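Local structure of ditrans,polycis-undecaprenyl-diphosphate synthase ((2E,6E)-farnesyl-diphosphate specific) (Acinetobacter baumannii, 6ACS) at residues K79-T84 with S110-L115; K94-L99 with A124-M129; L99-D104 with D118-T123. The protein probably catalyses the repeated condensation of isopentenyl diphosphate with farnesyl diphosphate to make undecaprenyl diphosphate, precursor of the lipid carrier used in bacterial cell-wall synthesis. All coordinates share one frame; numbering follows the deposited sequence.

Followed from the N terminus, the chain runs along helix 71-95, enters edge strand 97-102 of the parallel sheet, returns through helix 110-123 and goes on to strand 129-134. Contact 1 closes the longest excursion, from K79-T84 to S110-L115, and sets the two helices side by side. Contact 2 begins where the first helix ends and closes on the loop that leads into strand 129-134. Contact 3 lies wholly within that span and lays helix 110-123 against the edge strand. Contact 1 crosses both of the others, because their segments alternate along the chain. Contacts 2 and 3 share Leu99 and touch, so they form one continuous interface.

Contact 1 (K79-T84 with S110-L115); sequences KLLEET and SHLVAL
Glu82 starts with CG anti to its own carbonyl carbon (chi1 -66°) and then runs extended, which carries its carboxylate across the gap to helix 110-123. Leu112 and Leu115 place CG anti to the backbone N and set their methyls against the glutamate chain, while Leu81, with the same torsion, meets Leu112. The methylenes of Glu82 supply apolar contact: CB lies 3.7 Å from Leu115 CD2, and CG 3.8 Å from Leu112 CD1. On the flank, Leu81 and Leu112 cross at about a right angle, CD2 to CD2 at 3.8 Å; a branched apolar end lets Leu112 meet Glu82 CG and Leu81 CD2 together. Leu115 CD2 also reaches the backbone, 3.4 Å from Glu82 O. At the polar end, Glu82 OE2 comes within 3.5 Å of Leu112 N, in the first turn of the second helix, an approach that does not amount to a hydrogen bond; the positive end of the helix dipole would probably still favour the charge. His111 brings its ring edge to the same oxygen, CD2 at 3.9 Å from Glu82 OE2, with ring and carboxylate planes 70° apart. A long salt bridge, 3.9 Å from Lys79 NZ to Glu82 OE1, offers a weak counter-charge. This is side-by-side packing, away from the active site, of two nearly parallel helices that flank strand 97-102 in sequence; their short axes approach to 10.4 Å at 24°. Around it, Leu112 packs on Met78 and Ile85, Leu115 on Ile85 and His86 of helix 71-95, and Leu81 on Val135 just past strand 129-134.

Contact 2 (K94-L99 with A124-M129); sequences KFNIAL and AHHEAM
Asn96 closes helix 71-95 in a Schellman motif, and its positive phi of 59°, which asparagine tolerates better than most residues, turns the chain toward the loop A124-M129. Both of its oxygens then accept backbone amides from that loop. Asn96 O takes Ala128 N at 3.1 Å, nearly along the C=O axis. Asn96 OD1 takes Glu127 N at a longer 3.3 Å, with the amide standing above the plane of the side-chain carbonyl. The amide nitrogen Asn96 ND2 lies over His126 CA and CB and donates to a water at 2.4 Å, a very short separation; the water in turn gives a weak bond to His125 O.

In His126, chi1 brings the ring across and chi2 (155°) turns ND1 to Ile97 O at 2.8 Å. The acceptor lies in the ring plane, although the donor approaches from above the plane of the Ile97 carbonyl. Farther on, Ala98 N reaches Met129 O at 2.9 Å in the straightest bond of the set (167°), and Ile97 CA adds a CA-H...O contact of 3.4 Å to Met129 O. Here strands 97-102 and 129-134 of the parallel sheet begin to run together, and Ala98 goes on to backbone bonding with Leu131. Its methyl rests 3.5 Å from His126 O, where a small side chain fits. Ile97, beta-branched and at home in a strand, packs on Val46 and Val50, and unbranched Met129 on Cys49, all of helix 42-52; Ile97 CD1 and Met129 CE lie 4.1 Å apart.

One buried donor, Met129 N, finds no partner in the model, a cost set against four cross-segment bonds. Since ND1 of His126 donates, it must carry a hydrogen here, consistent with either the ND1-H neutral tautomer or the charged ring.

Contact 3 (L99-D104 with D118-T123); sequences LRFIGD and DAEQQT
Thr123 OG1 is gripped by two hydrogen bonds. It receives Leu99 N at 2.8 Å in a nearly straight bond (167° at the hydrogen), and it gives its own proton to Ala119 O, one turn back in the helix, at 2.7 Å. The hydroxyl sits in the crowded position between backbone N and carbonyl carbon (chi1 61°), where it can serve both; threonine is well suited, because it can accept from the strand and donate to the helix at once. Ala119 O also accepts Thr123 N.

Glu120 makes the second bridge. Its chain extends past Leu99 O, with CG 3.3 Å from that oxygen, and OE2 uses its anti lone pair to accept Phe101 N at 3.0 Å. Arg105 grips the same oxygen in a salt bridge and also bonds Phe101 O, so the negative charge is probably well balanced. Leu99 O is in turn held by a water at 2.7 Å, which also donates to Glu120 O. Arg100 turns its charged end elsewhere, to a salt bridge with Asp177.

Ala119 completes the contact: its methyl is small enough to let the helix approach, and it meets Leu99 CD2 at 3.7 Å and the edge of the Phe101 ring, in its plane, at CE1, 4.0 Å away.

The short axes approach to 7.1 Å at 146°, so the helix runs back along the strand, as the crossover of a beta-alpha-beta unit should. Strand 97-102 bonds to strand 129-134 on its inner side, while Ile85 of helix 71-95 packs on both Phe101 and Ala119.

Contact 1 (K79-T84 with S110-L115)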
# COMPACT_ATOMS: atom_id res chain seq x y z
N LYS B 79 -7.39 12.18 -26.59
CA LYS B 79 -7.98 11.66 -27.82
C LYS B 79 -7.66 10.18 -27.99
O LYS B 79 -8.51 9.39 -28.43
CB LYS B 79 -7.49 12.47 -29.02
CG LYS B 79 -8.13 12.04 -30.32
CD LYS B 79 -9.65 12.18 -30.23
CE LYS B 79 -10.36 11.23 -31.18
NZ LYS B 79 -11.84 11.44 -31.18
N LEU B 80 -6.43 9.79 -27.65
CA LEU B 80 -6.06 8.38 -27.77
C LEU B 80 -6.90 7.54 -26.83
O LEU B 80 -7.39 6.46 -27.22
CB LEU B 80 -4.57 8.21 -27.48
CG LEU B 80 -3.95 6.87 -27.83
CD1 LEU B 80 -4.21 6.53 -29.30
CD2 LEU B 80 -2.46 6.92 -27.55
N LEU B 81 -7.10 8.01 -25.60
CA LEU B 81 -7.95 7.30 -24.65
C LEU B 81 -9.37 7.17 -25.18
O LEU B 81 -9.97 6.08 -25.11
CB LEU B 81 -7.93 8.03 -23.31
CG LEU B 81 -8.82 7.48 -22.20
CD1 LEU B 81 -8.40 6.06 -21.85
CD2 LEU B 81 -8.73 8.38 -20.96
N GLU B 82 -9.93 8.25 -25.72
CA GLU B 82 -11.29 8.19 -26.26
C GLU B 82 -11.40 7.18 -27.39
O GLU B 82 -12.34 6.37 -27.44
CB GLU B 82 -11.73 9.58 -26.73
CG GLU B 82 -11.86 10.61 -25.62
CD GLU B 82 -12.07 12.02 -26.15
OE1 GLU B 82 -11.88 12.23 -27.37
OE2 GLU B 82 -12.41 12.91 -25.35
N GLU B 83 -10.45 7.22 -28.33
CA GLU B 83 -10.48 6.28 -29.44
C GLU B 83 -10.32 4.84 -28.96
O GLU B 83 -10.93 3.92 -29.51
CB GLU B 83 -9.39 6.63 -30.45
CG GLU B 83 -9.70 6.20 -31.87
CD GLU B 83 -9.91 7.38 -32.78
OE1 GLU B 83 -9.25 8.43 -32.57
OE2 GLU B 83 -10.74 7.28 -33.71
N THR B 84 -9.51 4.64 -27.92
CA THR B 84 -9.31 3.30 -27.40
C THR B 84 -10.56 2.77 -26.70
O THR B 84 -10.91 1.59 -26.84
CB THR B 84 -8.10 3.30 -26.46
OG1 THR B 84 -6.96 3.81 -27.16
CG2 THR B 84 -7.81 1.89 -25.95
N SER B 110 -15.36 17.19 -21.10
CA SER B 110 -16.72 16.70 -20.95
C SER B 110 -17.02 15.56 -21.92
O SER B 110 -17.79 14.65 -21.58
CB SER B 110 -17.72 17.85 -21.14
OG SER B 110 -17.50 18.52 -22.37
N HIS B 111 -16.43 15.58 -23.11
CA HIS B 111 -16.68 14.51 -24.08
C HIS B 111 -16.11 13.18 -23.58
O HIS B 111 -16.72 12.12 -23.77
CB HIS B 111 -16.10 14.87 -25.44
CG HIS B 111 -16.51 13.94 -26.53
ND1 HIS B 111 -17.77 13.98 -27.11
CD2 HIS B 111 -15.84 12.94 -27.16
CE1 HIS B 111 -17.85 13.06 -28.04
NE2 HIS B 111 -16.70 12.41 -28.09
N LEU B 112 -14.94 13.23 -22.95
CA LEU B 112 -14.36 12.02 -22.36
C LEU B 112 -15.21 11.51 -21.21
O LEU B 112 -15.39 10.29 -21.05
CB LEU B 112 -12.93 12.28 -21.89
CG LEU B 112 -12.25 11.12 -21.13
CD1 LEU B 112 -12.21 9.83 -21.95
CD2 LEU B 112 -10.86 11.52 -20.67
N VAL B 113 -15.71 12.41 -20.36
CA VAL B 113 -16.56 12.00 -19.25
C VAL B 113 -17.82 11.32 -19.78
O VAL B 113 -18.23 10.26 -19.28
CB VAL B 113 -16.91 13.20 -18.36
CG1 VAL B 113 -17.85 12.76 -17.25
CG2 VAL B 113 -15.64 13.83 -17.81
N ALA B 114 -18.45 11.92 -20.79
CA ALA B 114 -19.64 11.32 -21.38
C ALA B 114 -19.33 9.95 -21.98
O ALA B 114 -20.13 9.01 -21.85
CB ALA B 114 -20.24 12.26 -22.43
N LEU B 115 -18.17 9.82 -22.63
CA LEU B 115 -17.80 8.54 -23.21
C LEU B 115 -17.57 7.49 -22.13
O LEU B 115 -17.96 6.33 -22.30
CB LEU B 115 -16.55 8.71 -24.07
CG LEU B 115 -16.01 7.46 -24.77
CD1 LEU B 115 -17.11 6.76 -25.58
CD2 LEU B 115 -14.84 7.83 -25.65

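Contact 2 (K94-L99 with A124-M129)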
# COMPACT_ATOMS: atom_id res chain seq x y z
N LYS B 94 -18.12 -8.81 -26.56
CA LYS B 94 -17.78 -10.17 -26.98
C LYS B 94 -17.38 -11.06 -25.81
O LYS B 94 -17.76 -12.23 -25.75
CB LYS B 94 -16.64 -10.14 -28.00
CG LYS B 94 -16.18 -11.52 -28.43
CD LYS B 94 -15.01 -11.47 -29.41
CE LYS B 94 -14.54 -12.88 -29.77
NZ LYS B 94 -13.41 -12.86 -30.74
N PHE B 95 -16.60 -10.53 -24.86
CA PHE B 95 -16.09 -11.35 -23.77
C PHE B 95 -16.89 -11.20 -22.47
O PHE B 95 -16.49 -11.76 -21.45
CB PHE B 95 -14.62 -11.04 -23.52
CG PHE B 95 -13.71 -11.49 -24.62
CD1 PHE B 95 -13.27 -12.81 -24.68
CD2 PHE B 95 -13.29 -10.61 -25.61
CE1 PHE B 95 -12.43 -13.23 -25.70
CE2 PHE B 95 -12.46 -11.02 -26.63
CZ PHE B 95 -12.02 -12.34 -26.68
N ASN B 96 -18.01 -10.48 -22.50
CA ASN B 96 -18.87 -10.29 -21.32
C ASN B 96 -18.10 -9.62 -20.18
O ASN B 96 -18.15 -10.05 -19.02
CB ASN B 96 -19.49 -11.62 -20.87
CG ASN B 96 -20.71 -11.43 -19.98
OD1 ASN B 96 -20.84 -12.08 -18.94
ND2 ASN B 96 -21.60 -10.53 -20.38
N ILE B 97 -17.38 -8.55 -20.53
CA ILE B 97 -16.56 -7.77 -19.60
C ILE B 97 -17.25 -6.43 -19.36
O ILE B 97 -17.71 -5.79 -20.31
CB ILE B 97 -15.16 -7.50 -20.16
CG1 ILE B 97 -14.42 -8.80 -20.41
CG2 ILE B 97 -14.34 -6.61 -19.18
CD1 ILE B 97 -13.19 -8.59 -21.25
N ALA B 98 -17.33 -6.02 -18.10
CA ALA B 98 -17.84 -4.71 -17.73
C ALA B 98 -16.69 -3.73 -17.64
O ALA B 98 -15.67 -4.02 -16.99
CB ALA B 98 -18.58 -4.78 -16.39
N LEU B 99 -16.85 -2.57 -18.26
CA LEU B 99 -15.83 -1.52 -18.22
C LEU B 99 -16.13 -0.53 -17.10
O LEU B 99 -17.28 -0.12 -16.91
CB LEU B 99 -15.78 -0.79 -19.56
CG LEU B 99 -14.59 0.11 -19.87
CD1 LEU B 99 -13.28 -0.62 -19.60
CD2 LEU B 99 -14.67 0.56 -21.31
N ALA B 124 -22.46 -2.57 -18.40
CA ALA B 124 -22.77 -2.87 -17.00
C ALA B 124 -23.38 -4.26 -16.83
O ALA B 124 -23.14 -4.93 -15.82
CB ALA B 124 -23.70 -1.81 -16.42
N HIS B 125 -24.20 -4.70 -17.79
CA HIS B 125 -24.86 -6.00 -17.66
C HIS B 125 -23.89 -7.16 -17.83
O HIS B 125 -24.22 -8.29 -17.45
CB HIS B 125 -26.01 -6.12 -18.66
CG HIS B 125 -27.24 -5.38 -18.24
ND1 HIS B 125 -27.37 -4.01 -18.36
CD2 HIS B 125 -28.40 -5.82 -17.69
CE1 HIS B 125 -28.55 -3.64 -17.90
NE2 HIS B 125 -29.20 -4.72 -17.49
N HIS B 126 -22.71 -6.91 -18.39
CA HIS B 126 -21.68 -7.94 -18.48
C HIS B 126 -21.17 -8.31 -17.09
O HIS B 126 -20.81 -7.44 -16.29
CB HIS B 126 -20.54 -7.47 -19.38
CG HIS B 126 -20.98 -6.97 -20.72
ND1 HIS B 126 -20.24 -6.07 -21.45
CD2 HIS B 126 -22.08 -7.26 -21.45
CE1 HIS B 126 -20.88 -5.82 -22.59
NE2 HIS B 126 -21.99 -6.52 -22.61
N GLU B 127 -21.15 -9.61 -16.80
CA GLU B 127 -20.91 -10.08 -15.45
C GLU B 127 -19.75 -11.05 -15.31
O GLU B 127 -19.55 -11.60 -14.21
CB GLU B 127 -22.20 -10.71 -14.91
CG GLU B 127 -22.72 -11.83 -15.80
CD GLU B 127 -22.21 -13.20 -15.39
OE1 GLU B 127 -21.75 -13.34 -14.24
OE2 GLU B 127 -22.24 -14.12 -16.23
N ALA B 128 -18.94 -11.29 -16.34
CA ALA B 128 -17.87 -12.27 -16.15
C ALA B 128 -16.60 -11.68 -15.56
O ALA B 128 -15.90 -12.37 -14.81
CB ALA B 128 -17.51 -12.94 -17.48
N MET B 129 -16.30 -10.42 -15.85
CA MET B 129 -15.09 -9.79 -15.34
C MET B 129 -15.30 -8.29 -15.43
O MET B 129 -16.08 -7.82 -16.26
CB MET B 129 -13.85 -10.20 -16.14
CG MET B 129 -12.55 -9.72 -15.52
SD MET B 129 -11.09 -10.22 -16.46
CE MET B 129 -11.08 -9.01 -17.78
O HOH W 1 -23.88 -10.92 -19.58

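Contact 3 (L99-D104 with D118-T123)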
# COMPACT_ATOMS: atom_id res chain seq x y z
N LEU B 99 -16.85 -2.57 -18.26
CA LEU B 99 -15.83 -1.52 -18.22
C LEU B 99 -16.13 -0.53 -17.10
O LEU B 99 -17.28 -0.12 -16.91
CB LEU B 99 -15.78 -0.79 -19.56
CG LEU B 99 -14.59 0.11 -19.87
CD1 LEU B 99 -13.28 -0.62 -19.60
CD2 LEU B 99 -14.67 0.56 -21.31
N ARG B 100 -15.09 -0.14 -16.37
CA ARG B 100 -15.20 0.83 -15.29
C ARG B 100 -14.02 1.78 -15.35
O ARG B 100 -12.96 1.44 -15.87
CB ARG B 100 -15.25 0.10 -13.93
CG ARG B 100 -15.60 0.98 -12.76
CD ARG B 100 -15.61 0.22 -11.44
NE ARG B 100 -16.60 -0.85 -11.39
CZ ARG B 100 -17.03 -1.42 -10.26
NH1 ARG B 100 -16.56 -1.01 -9.09
NH2 ARG B 100 -17.93 -2.39 -10.31
N PHE B 101 -14.22 3.00 -14.84
CA PHE B 101 -13.14 3.98 -14.78
C PHE B 101 -13.03 4.49 -13.35
O PHE B 101 -14.05 4.69 -12.68
CB PHE B 101 -13.39 5.13 -15.75
CG PHE B 101 -13.57 4.67 -17.16
CD1 PHE B 101 -14.82 4.34 -17.64
CD2 PHE B 101 -12.46 4.49 -17.99
CE1 PHE B 101 -14.99 3.88 -18.94
CE2 PHE B 101 -12.61 4.03 -19.30
CZ PHE B 101 -13.88 3.73 -19.77
N ILE B 102 -11.80 4.64 -12.87
CA ILE B 102 -11.59 5.25 -11.56
C ILE B 102 -10.65 6.44 -11.73
O ILE B 102 -9.84 6.50 -12.66
CB ILE B 102 -11.02 4.28 -10.51
CG1 ILE B 102 -9.71 3.68 -11.02
CG2 ILE B 102 -12.07 3.20 -10.17
CD1 ILE B 102 -9.06 2.70 -10.03
N GLY B 103 -10.77 7.39 -10.81
CA GLY B 103 -9.98 8.60 -10.85
C GLY B 103 -10.85 9.84 -10.80
O GLY B 103 -12.08 9.78 -10.77
N ASP B 104 -10.18 10.98 -10.78
CA ASP B 104 -10.82 12.28 -10.70
C ASP B 104 -11.40 12.62 -12.06
O ASP B 104 -10.69 12.63 -13.06
CB ASP B 104 -9.78 13.30 -10.26
CG ASP B 104 -10.35 14.68 -9.97
OD1 ASP B 104 -11.55 14.96 -10.20
OD2 ASP B 104 -9.55 15.51 -9.50
N ASP B 118 -20.98 6.42 -20.89
CA ASP B 118 -21.61 5.58 -21.90
C ASP B 118 -21.00 4.18 -21.91
O ASP B 118 -21.72 3.19 -22.03
CB ASP B 118 -21.49 6.24 -23.27
CG ASP B 118 -22.24 7.56 -23.36
OD1 ASP B 118 -23.10 7.83 -22.50
OD2 ASP B 118 -21.96 8.33 -24.31
N ALA B 119 -19.67 4.08 -21.81
CA ALA B 119 -19.03 2.77 -21.81
C ALA B 119 -19.44 1.96 -20.59
O ALA B 119 -19.71 0.75 -20.69
CB ALA B 119 -17.50 2.93 -21.86
N GLU B 120 -19.48 2.61 -19.42
CA GLU B 120 -19.88 1.89 -18.22
C GLU B 120 -21.31 1.38 -18.34
O GLU B 120 -21.58 0.21 -18.03
CB GLU B 120 -19.72 2.76 -16.98
CG GLU B 120 -18.27 3.03 -16.60
CD GLU B 120 -18.13 3.93 -15.38
OE1 GLU B 120 -19.08 4.70 -15.12
OE2 GLU B 120 -17.09 3.87 -14.69
N GLN B 121 -22.23 2.23 -18.82
CA GLN B 121 -23.63 1.80 -18.94
C GLN B 121 -23.80 0.74 -20.01
O GLN B 121 -24.59 -0.20 -19.84
CB GLN B 121 -24.53 3.00 -19.23
CG GLN B 121 -24.64 4.00 -18.10
CD GLN B 121 -25.25 5.32 -18.55
OE1 GLN B 121 -25.69 5.46 -19.69
NE2 GLN B 121 -25.30 6.29 -17.64
N GLN B 122 -23.06 0.84 -21.12
CA GLN B 122 -23.21 -0.13 -22.20
C GLN B 122 -22.69 -1.49 -21.79
O GLN B 122 -23.15 -2.51 -22.32
CB GLN B 122 -22.46 0.35 -23.45
CG GLN B 122 -23.13 1.46 -24.23
CD GLN B 122 -22.51 1.64 -25.60
OE1 GLN B 122 -22.38 0.68 -26.36
NE2 GLN B 122 -22.12 2.86 -25.92
N THR B 123 -21.72 -1.55 -20.86
CA THR B 123 -21.13 -2.82 -20.46
C THR B 123 -21.56 -3.29 -19.07
O THR B 123 -21.09 -4.34 -18.62
CB THR B 123 -19.61 -2.73 -20.53
OG1 THR B 123 -19.16 -1.72 -19.62
CG2 THR B 123 -19.16 -2.37 -21.95
O HOH W 2 -19.66 -1.18 -16.36